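Local coordinates for iron-regulated outer membrane protein (PDB 4B7O), which imports iron across the meningococcal outer membrane as a TonB-dependent transporter, probably as siderophore complexes, at residues F631-L643 with G655-I668. Numbering follows the deposited sequence.
Sequences FGAQVGRAWTASL and GWRGRYVQKAVGSI. Unlike the reference sequence in segment 631-643: Ala638 (reference Thr).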
ATOM      1  N   PHE A 631      -1.513 -12.300   1.111  1.00 44.14           N
ATOM      2  CA  PHE A 631      -0.982 -12.846  -0.146  1.00 47.41           C
ATOM      3  C   PHE A 631      -1.799 -12.423  -1.351  1.00 42.46           C
ATOM      4  O   PHE A 631      -1.259 -12.153  -2.411  1.00 43.61           O
ATOM      5  CB  PHE A 631      -0.850 -14.371  -0.063  1.00 41.24           C
ATOM      6  CG  PHE A 631       0.054 -14.784   1.051  1.00 46.28           C
ATOM      7  CD1 PHE A 631       1.434 -14.644   0.897  1.00 41.06           C
ATOM      8  CD2 PHE A 631      -0.474 -15.180   2.309  1.00 47.72           C
ATOM      9  CE1 PHE A 631       2.281 -14.956   1.916  1.00 41.89           C
ATOM     10  CE2 PHE A 631       0.379 -15.477   3.371  1.00 45.10           C
ATOM     11  CZ  PHE A 631       1.762 -15.354   3.165  1.00 48.40           C
ATOM     12  N   GLY A 632      -3.104 -12.396  -1.191  1.00 43.77           N
ATOM     13  CA  GLY A 632      -3.923 -11.871  -2.247  1.00 46.99           C
ATOM     14  C   GLY A 632      -5.262 -12.506  -2.155  1.00 42.74           C
ATOM     15  O   GLY A 632      -5.505 -13.262  -1.206  1.00 47.97           O
ATOM     16  N   ALA A 633      -6.115 -12.171  -3.128  1.00 39.45           N
ATOM     17  CA  ALA A 633      -7.453 -12.726  -3.277  1.00 40.85           C
ATOM     18  C   ALA A 633      -7.763 -12.831  -4.771  1.00 42.69           C
ATOM     19  O   ALA A 633      -7.272 -11.997  -5.575  1.00 39.63           O
ATOM     20  CB  ALA A 633      -8.476 -11.805  -2.628  1.00 36.58           C
ATOM     21  N   GLN A 634      -8.564 -13.842  -5.131  1.00 35.04           N
ATOM     22  CA  GLN A 634      -9.294 -13.839  -6.421  1.00 35.34           C
ATOM     23  C   GLN A 634     -10.505 -12.859  -6.470  1.00 38.80           C
ATOM     24  O   GLN A 634     -11.626 -13.214  -6.073  1.00 37.38           O
ATOM     25  CB  GLN A 634      -9.801 -15.249  -6.756  1.00 36.36           C
ATOM     26  CG  GLN A 634     -10.506 -15.367  -8.128  1.00 37.47           C
ATOM     27  CD  GLN A 634      -9.578 -14.983  -9.285  1.00 39.71           C
ATOM     28  OE1 GLN A 634      -9.597 -13.827  -9.799  1.00 36.56           O
ATOM     29  NE2 GLN A 634      -8.734 -15.930  -9.678  1.00 37.18           N
ATOM     30  N   VAL A 635     -10.259 -11.635  -6.933  1.00 36.32           N
ATOM     31  CA  VAL A 635     -11.255 -10.571  -7.012  1.00 32.78           C
ATOM     32  C   VAL A 635     -12.062 -10.846  -8.295  1.00 35.71           C
ATOM     33  O   VAL A 635     -11.566 -11.489  -9.250  1.00 39.11           O
ATOM     34  CB  VAL A 635     -10.563  -9.180  -6.989  1.00 34.38           C
ATOM     35  CG1 VAL A 635     -11.570  -8.033  -6.926  1.00 38.91           C
ATOM     36  CG2 VAL A 635      -9.687  -9.064  -5.742  1.00 37.78           C
ATOM     37  N   GLY A 636     -13.319 -10.428  -8.304  1.00 32.12           N
ATOM     38  CA  GLY A 636     -14.179 -10.658  -9.456  1.00 34.23           C
ATOM     39  C   GLY A 636     -13.837  -9.540 -10.412  1.00 36.26           C
ATOM     40  O   GLY A 636     -13.170  -8.577 -10.048  1.00 36.13           O
ATOM     41  N   ARG A 637     -14.233  -9.670 -11.656  1.00 37.80           N
ATOM     42  CA  ARG A 637     -13.882  -8.637 -12.615  1.00 35.48           C
ATOM     43  C   ARG A 637     -14.422  -7.302 -12.115  1.00 33.86           C
ATOM     44  O   ARG A 637     -15.600  -7.204 -11.773  1.00 35.09           O
ATOM     45  CB  ARG A 637     -14.532  -8.968 -13.953  1.00 32.72           C
ATOM     46  CG  ARG A 637     -14.014  -8.118 -15.105  1.00 35.27           C
ATOM     47  CD  ARG A 637     -14.147  -8.901 -16.380  1.00 34.09           C
ATOM     48  NE  ARG A 637     -15.499  -8.786 -16.862  1.00 43.25           N
ATOM     49  CZ  ARG A 637     -16.051  -9.633 -17.707  1.00 48.77           C
ATOM     50  NH1 ARG A 637     -15.374 -10.678 -18.148  1.00 55.05           N
ATOM     51  NH2 ARG A 637     -17.289  -9.446 -18.079  1.00 47.50           N
ATOM     52  N   ALA A 638     -13.598  -6.264 -12.133  1.00 28.91           N
ATOM     53  CA  ALA A 638     -14.005  -5.034 -11.572  1.00 33.66           C
ATOM     54  C   ALA A 638     -14.205  -3.999 -12.653  1.00 33.20           C
ATOM     55  O   ALA A 638     -13.332  -3.837 -13.484  1.00 35.65           O
ATOM     56  CB  ALA A 638     -12.967  -4.573 -10.522  1.00 33.11           C
ATOM     57  N   TRP A 639     -15.344  -3.293 -12.612  1.00 35.62           N
ATOM     58  CA  TRP A 639     -15.683  -2.250 -13.570  1.00 33.32           C
ATOM     59  C   TRP A 639     -15.846  -0.987 -12.824  1.00 34.78           C
ATOM     60  O   TRP A 639     -16.441  -0.991 -11.772  1.00 33.88           O
ATOM     61  CB  TRP A 639     -17.019  -2.512 -14.246  1.00 36.84           C
ATOM     62  CG  TRP A 639     -17.095  -3.817 -15.002  1.00 37.87           C
ATOM     63  CD1 TRP A 639     -17.298  -5.063 -14.475  1.00 36.24           C
ATOM     64  CD2 TRP A 639     -16.951  -4.034 -16.450  1.00 36.69           C
ATOM     65  NE1 TRP A 639     -17.297  -6.012 -15.451  1.00 43.01           N
ATOM     66  CE2 TRP A 639     -17.112  -5.464 -16.660  1.00 39.10           C
ATOM     67  CE3 TRP A 639     -16.695  -3.209 -17.550  1.00 37.15           C
ATOM     68  CZ2 TRP A 639     -17.026  -6.049 -17.924  1.00 43.85           C
ATOM     69  CZ3 TRP A 639     -16.611  -3.798 -18.831  1.00 39.89           C
ATOM     70  CH2 TRP A 639     -16.774  -5.183 -19.014  1.00 46.24           C
ATOM     71  N   THR A 640     -15.366   0.120 -13.384  1.00 32.71           N
ATOM     72  CA  THR A 640     -15.518   1.405 -12.763  1.00 30.79           C
ATOM     73  C   THR A 640     -15.972   2.303 -13.872  1.00 33.46           C
ATOM     74  O   THR A 640     -15.693   2.007 -15.032  1.00 33.81           O
ATOM     75  CB  THR A 640     -14.198   1.933 -12.111  1.00 34.49           C
ATOM     76  OG1 THR A 640     -13.064   1.656 -12.929  1.00 36.43           O
ATOM     77  CG2 THR A 640     -13.900   1.203 -10.827  1.00 31.82           C
ATOM     78  N   ALA A 641     -16.677   3.391 -13.554  1.00 29.73           N
ATOM     79  CA  ALA A 641     -17.033   4.376 -14.581  1.00 31.41           C
ATOM     80  C   ALA A 641     -17.393   5.638 -13.861  1.00 35.97           C
ATOM     81  O   ALA A 641     -17.856   5.585 -12.722  1.00 40.02           O
ATOM     82  CB  ALA A 641     -18.240   3.922 -15.399  1.00 30.36           C
ATOM     83  N   SER A 642     -17.241   6.783 -14.518  1.00 35.12           N
ATOM     84  CA  SER A 642     -17.849   7.973 -13.967  1.00 33.82           C
ATOM     85  C   SER A 642     -18.240   8.897 -15.055  1.00 33.80           C
ATOM     86  O   SER A 642     -17.685   8.861 -16.150  1.00 33.05           O
ATOM     87  CB  SER A 642     -16.933   8.733 -12.968  1.00 36.35           C
ATOM     88  OG  SER A 642     -15.662   8.984 -13.521  1.00 36.39           O
ATOM     89  N   LEU A 643     -19.162   9.784 -14.724  1.00 35.39           N
ATOM     90  CA  LEU A 643     -19.569  10.799 -15.653  1.00 36.25           C
ATOM     91  C   LEU A 643     -19.683  12.023 -14.861  1.00 37.52           C
ATOM     92  O   LEU A 643     -20.308  12.002 -13.818  1.00 39.69           O
ATOM     93  CB  LEU A 643     -20.922  10.414 -16.222  1.00 39.38           C
ATOM     94  CG  LEU A 643     -21.493  11.354 -17.257  1.00 46.37           C
ATOM     95  CD1 LEU A 643     -20.456  11.488 -18.383  1.00 45.16           C
ATOM     96  CD2 LEU A 643     -22.803  10.749 -17.772  1.00 42.43           C
ATOM     97  N   GLY A 655     -21.352  14.953 -10.431  1.00 37.75           N
ATOM     98  CA  GLY A 655     -21.070  13.743 -11.120  1.00 38.05           C
ATOM     99  C   GLY A 655     -21.527  12.517 -10.415  1.00 36.52           C
ATOM    100  O   GLY A 655     -21.951  12.564  -9.285  1.00 41.22           O
ATOM    101  N   TRP A 656     -21.387  11.410 -11.113  1.00 33.93           N
ATOM    102  CA  TRP A 656     -21.768  10.124 -10.645  1.00 33.82           C
ATOM    103  C   TRP A 656     -20.547   9.281 -10.762  1.00 35.06           C
ATOM    104  O   TRP A 656     -19.758   9.473 -11.695  1.00 32.84           O
ATOM    105  CB  TRP A 656     -22.850   9.559 -11.596  1.00 33.28           C
ATOM    106  CG  TRP A 656     -22.949   8.072 -11.545  1.00 33.42           C
ATOM    107  CD1 TRP A 656     -23.594   7.312 -10.592  1.00 34.05           C
ATOM    108  CD2 TRP A 656     -22.308   7.109 -12.434  1.00 35.17           C
ATOM    109  NE1 TRP A 656     -23.430   5.992 -10.853  1.00 39.33           N
ATOM    110  CE2 TRP A 656     -22.677   5.810 -11.953  1.00 35.47           C
ATOM    111  CE3 TRP A 656     -21.517   7.202 -13.556  1.00 35.64           C
ATOM    112  CZ2 TRP A 656     -22.265   4.660 -12.574  1.00 40.20           C
ATOM    113  CZ3 TRP A 656     -21.133   6.033 -14.182  1.00 34.96           C
ATOM    114  CH2 TRP A 656     -21.471   4.793 -13.683  1.00 35.49           C
ATOM    115  N   ARG A 657     -20.415   8.294  -9.874  1.00 33.85           N
ATOM    116  CA  ARG A 657     -19.285   7.385  -9.913  1.00 36.64           C
ATOM    117  C   ARG A 657     -19.778   5.975  -9.587  1.00 34.06           C
ATOM    118  O   ARG A 657     -20.695   5.800  -8.816  1.00 35.30           O
ATOM    119  CB  ARG A 657     -18.219   7.833  -8.908  1.00 37.69           C
ATOM    120  CG  ARG A 657     -16.949   7.015  -8.980  1.00 44.11           C
ATOM    121  CD  ARG A 657     -15.800   7.539  -8.112  1.00 40.75           C
ATOM    122  NE  ARG A 657     -15.052   8.687  -8.703  1.00 51.62           N
ATOM    123  CZ  ARG A 657     -15.107   9.962  -8.256  1.00 49.30           C
ATOM    124  NH1 ARG A 657     -15.898  10.311  -7.261  1.00 45.97           N
ATOM    125  NH2 ARG A 657     -14.387  10.919  -8.817  1.00 50.37           N
ATOM    126  N   GLY A 658     -19.209   4.958 -10.172  1.00 30.93           N
ATOM    127  CA  GLY A 658     -19.757   3.658  -9.871  1.00 31.97           C
ATOM    128  C   GLY A 658     -18.702   2.604  -9.942  1.00 32.69           C
ATOM    129  O   GLY A 658     -17.750   2.745 -10.681  1.00 34.65           O
ATOM    130  N   ARG A 659     -18.871   1.543  -9.163  1.00 34.51           N
ATOM    131  CA  ARG A 659     -17.897   0.503  -9.129  1.00 32.61           C
ATOM    132  C   ARG A 659     -18.652  -0.772  -9.034  1.00 36.75           C
ATOM    133  O   ARG A 659     -19.468  -0.944  -8.122  1.00 38.08           O
ATOM    134  CB  ARG A 659     -17.020   0.680  -7.908  1.00 35.27           C
ATOM    135  CG  ARG A 659     -15.850  -0.258  -7.900  1.00 34.04           C
ATOM    136  CD  ARG A 659     -15.002  -0.037  -6.675  1.00 34.43           C
ATOM    137  NE  ARG A 659     -14.083  -1.159  -6.515  1.00 37.32           N
ATOM    138  CZ  ARG A 659     -12.849  -1.222  -7.024  1.00 37.94           C
ATOM    139  NH1 ARG A 659     -12.353  -0.230  -7.740  1.00 36.33           N
ATOM    140  NH2 ARG A 659     -12.110  -2.295  -6.813  1.00 36.72           N
ATOM    141  N   TYR A 660     -18.423  -1.668  -9.987  1.00 35.79           N
ATOM    142  CA  TYR A 660     -19.138  -2.902 -10.000  1.00 35.73           C
ATOM    143  C   TYR A 660     -18.153  -3.993 -10.022  1.00 35.66           C
ATOM    144  O   TYR A 660     -17.228  -4.005 -10.851  1.00 38.89           O
ATOM    145  CB  TYR A 660     -20.057  -2.978 -11.210  1.00 42.15           C
ATOM    146  CG  TYR A 660     -21.395  -2.243 -11.008  1.00 50.03           C
ATOM    147  CD1 TYR A 660     -21.432  -0.847 -10.801  1.00 46.27           C
ATOM    148  CD2 TYR A 660     -22.637  -2.948 -11.043  1.00 50.13           C
ATOM    149  CE1 TYR A 660     -22.646  -0.178 -10.630  1.00 47.32           C
ATOM    150  CE2 TYR A 660     -23.857  -2.269 -10.886  1.00 46.85           C
ATOM    151  CZ  TYR A 660     -23.840  -0.899 -10.686  1.00 44.13           C
ATOM    152  OH  TYR A 660     -24.997  -0.221 -10.511  1.00 48.36           O
ATOM    153  N   VAL A 661     -18.305  -4.920  -9.087  1.00 37.45           N
ATOM    154  CA  VAL A 661     -17.503  -6.127  -9.150  1.00 34.79           C
ATOM    155  C   VAL A 661     -18.341  -7.369  -9.298  1.00 38.32           C
ATOM    156  O   VAL A 661     -19.366  -7.537  -8.640  1.00 40.84           O
ATOM    157  CB  VAL A 661     -16.326  -6.188  -8.141  1.00 37.19           C
ATOM    158  CG1 VAL A 661     -16.181  -4.912  -7.349  1.00 34.42           C
ATOM    159  CG2 VAL A 661     -16.288  -7.456  -7.301  1.00 39.06           C
ATOM    160  N   GLN A 662     -17.926  -8.196 -10.240  1.00 38.12           N
ATOM    161  CA  GLN A 662     -18.629  -9.416 -10.580  1.00 41.26           C
ATOM    162  C   GLN A 662     -18.265 -10.529  -9.566  1.00 38.91           C
ATOM    163  O   GLN A 662     -17.293 -10.431  -8.835  1.00 39.40           O
ATOM    164  CB  GLN A 662     -18.251  -9.832 -12.011  1.00 40.17           C
ATOM    165  CG  GLN A 662     -18.852  -8.896 -13.022  1.00 45.35           C
ATOM    166  CD  GLN A 662     -18.719  -9.408 -14.438  1.00 46.70           C
ATOM    167  OE1 GLN A 662     -17.799  -9.030 -15.169  1.00 45.04           O
ATOM    168  NE2 GLN A 662     -19.672 -10.230 -14.854  1.00 46.56           N
ATOM    169  N   LYS A 663     -19.079 -11.563  -9.549  1.00 37.18           N
ATOM    170  CA  LYS A 663     -18.967 -12.708  -8.685  1.00 40.38           C
ATOM    171  C   LYS A 663     -17.626 -13.364  -8.921  1.00 39.23           C
ATOM    172  O   LYS A 663     -17.230 -13.567 -10.035  1.00 41.97           O
ATOM    173  CB  LYS A 663     -20.126 -13.655  -9.070  1.00 45.10           C
ATOM    174  CG  LYS A 663     -20.324 -14.940  -8.264  1.00 54.97           C
ATOM    175  CD  LYS A 663     -21.563 -15.701  -8.764  1.00 57.07           C
ATOM    176  CE  LYS A 663     -21.443 -17.209  -8.563  1.00 65.32           C
ATOM    177  NZ  LYS A 663     -22.193 -17.997  -9.598  1.00 69.86           N
ATOM    178  N   ALA A 664     -16.907 -13.684  -7.867  1.00 41.87           N
ATOM    179  CA  ALA A 664     -15.686 -14.472  -7.994  1.00 41.01           C
ATOM    180  C   ALA A 664     -15.934 -15.828  -7.389  1.00 46.45           C
ATOM    181  O   ALA A 664     -16.870 -16.002  -6.604  1.00 46.08           O
ATOM    182  CB  ALA A 664     -14.550 -13.806  -7.250  1.00 41.73           C
ATOM    183  N   VAL A 665     -15.076 -16.783  -7.734  1.00 46.16           N
ATOM    184  CA  VAL A 665     -15.145 -18.133  -7.203  1.00 41.89           C
ATOM    185  C   VAL A 665     -13.694 -18.599  -7.150  1.00 44.98           C
ATOM    186  O   VAL A 665     -12.849 -18.126  -7.946  1.00 40.95           O
ATOM    187  CB  VAL A 665     -15.948 -19.109  -8.114  1.00 45.02           C
ATOM    188  CG1 VAL A 665     -17.181 -18.449  -8.731  1.00 46.40           C
ATOM    189  CG2 VAL A 665     -15.071 -19.674  -9.231  1.00 45.01           C
ATOM    190  N   GLY A 666     -13.404 -19.531  -6.241  1.00 39.63           N
ATOM    191  CA  GLY A 666     -12.059 -20.060  -6.095  1.00 38.36           C
ATOM    192  C   GLY A 666     -11.176 -19.315  -5.096  1.00 43.77           C
ATOM    193  O   GLY A 666     -11.247 -18.084  -4.918  1.00 37.92           O
ATOM    194  N   SER A 667     -10.333 -20.104  -4.451  1.00 40.57           N
ATOM    195  CA  SER A 667      -9.303 -19.620  -3.554  1.00 38.53           C
ATOM    196  C   SER A 667      -8.133 -19.159  -4.404  1.00 41.03           C
ATOM    197  O   SER A 667      -8.016 -19.561  -5.578  1.00 41.69           O
ATOM    198  CB  SER A 667      -8.885 -20.807  -2.632  1.00 40.32           C
ATOM    199  OG  SER A 667      -7.695 -20.561  -1.871  1.00 41.24           O
ATOM    200  N   ILE A 668      -7.238 -18.354  -3.833  1.00 40.96           N
ATOM    201  CA  ILE A 668      -5.959 -18.155  -4.502  1.00 42.62           C
ATOM    202  C   ILE A 668      -5.101 -19.464  -4.542  1.00 46.99           C
ATOM    203  O   ILE A 668      -4.199 -19.587  -5.383  1.00 42.72           O
ATOM    204  CB  ILE A 668      -5.166 -16.996  -3.881  1.00 40.73           C
ATOM    205  CG1 ILE A 668      -4.862 -17.288  -2.412  1.00 43.86           C
ATOM    206  CG2 ILE A 668      -5.928 -15.698  -4.013  1.00 38.75           C
ATOM    207  CD1 ILE A 668      -3.730 -16.441  -1.832  1.00 39.25           C
TER
HETATM  208  O   HOH W   1     -15.516 -12.175 -12.110  1.00 35.62           O
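Trp656 pairs with Leu643 through two backbone hydrogen bonds, Trp656 N to Leu643 O and Leu643 N to Trp656 O, opening an antiparallel ladder whose strand axes run at 168°. The Trp656 indole, its CG turned away from the backbone N, lies back over Gly658 and leans on the neighbouring strand, CH2 standing 3.8 Å from Ala641 CB. Gly658 N lies above one face of that ring, where the absence of a side chain makes room for the indole, and Gly658 also exchanges two hydrogen bonds with Ala641. On the other face of the ladder, Arg657 and Arg659 turn towards the plug together with Ser642 and Thr640. Arg659 runs side by side with Thr640, its NH1 3.7 Å from Thr640 CG2, and its guanidinium forms a salt bridge to Asp96 and a hydrogen bond to Lys90 O; Glu91 forms a salt bridge with Arg657 and hydrogen bonds with Ser642 OG and, through its backbone O, Thr640 OG1. Tyr660 forms the next hydrogen-bonded pair, with Trp639 N 2.7 Å from Tyr660 O.

Gln662 gives the last direct backbone bond, N to Arg637 O. Its extended chain takes OE1 to Trp639 NE1 at 3.1 Å; the N-H points almost straight at the oxygen (173°), which lies in the indole plane, although the donor sits 43° above the amide plane. The same OE1 lies over one guanidinium face of Arg637, 2.9 Å from Arg637 NE, at an angle too poor for a hydrogen bond. Beyond it a water joins Lys663 O to Arg637 N. Ala664 CB meets Gln634 O, and Ile668 CG2 packs 3.4 Å from Ala633 CA. In the ladder one face is mainly aromatic and apolar; on the other, beside Ala638 and Val661, arginines and hydroxyls bond barrel to plug.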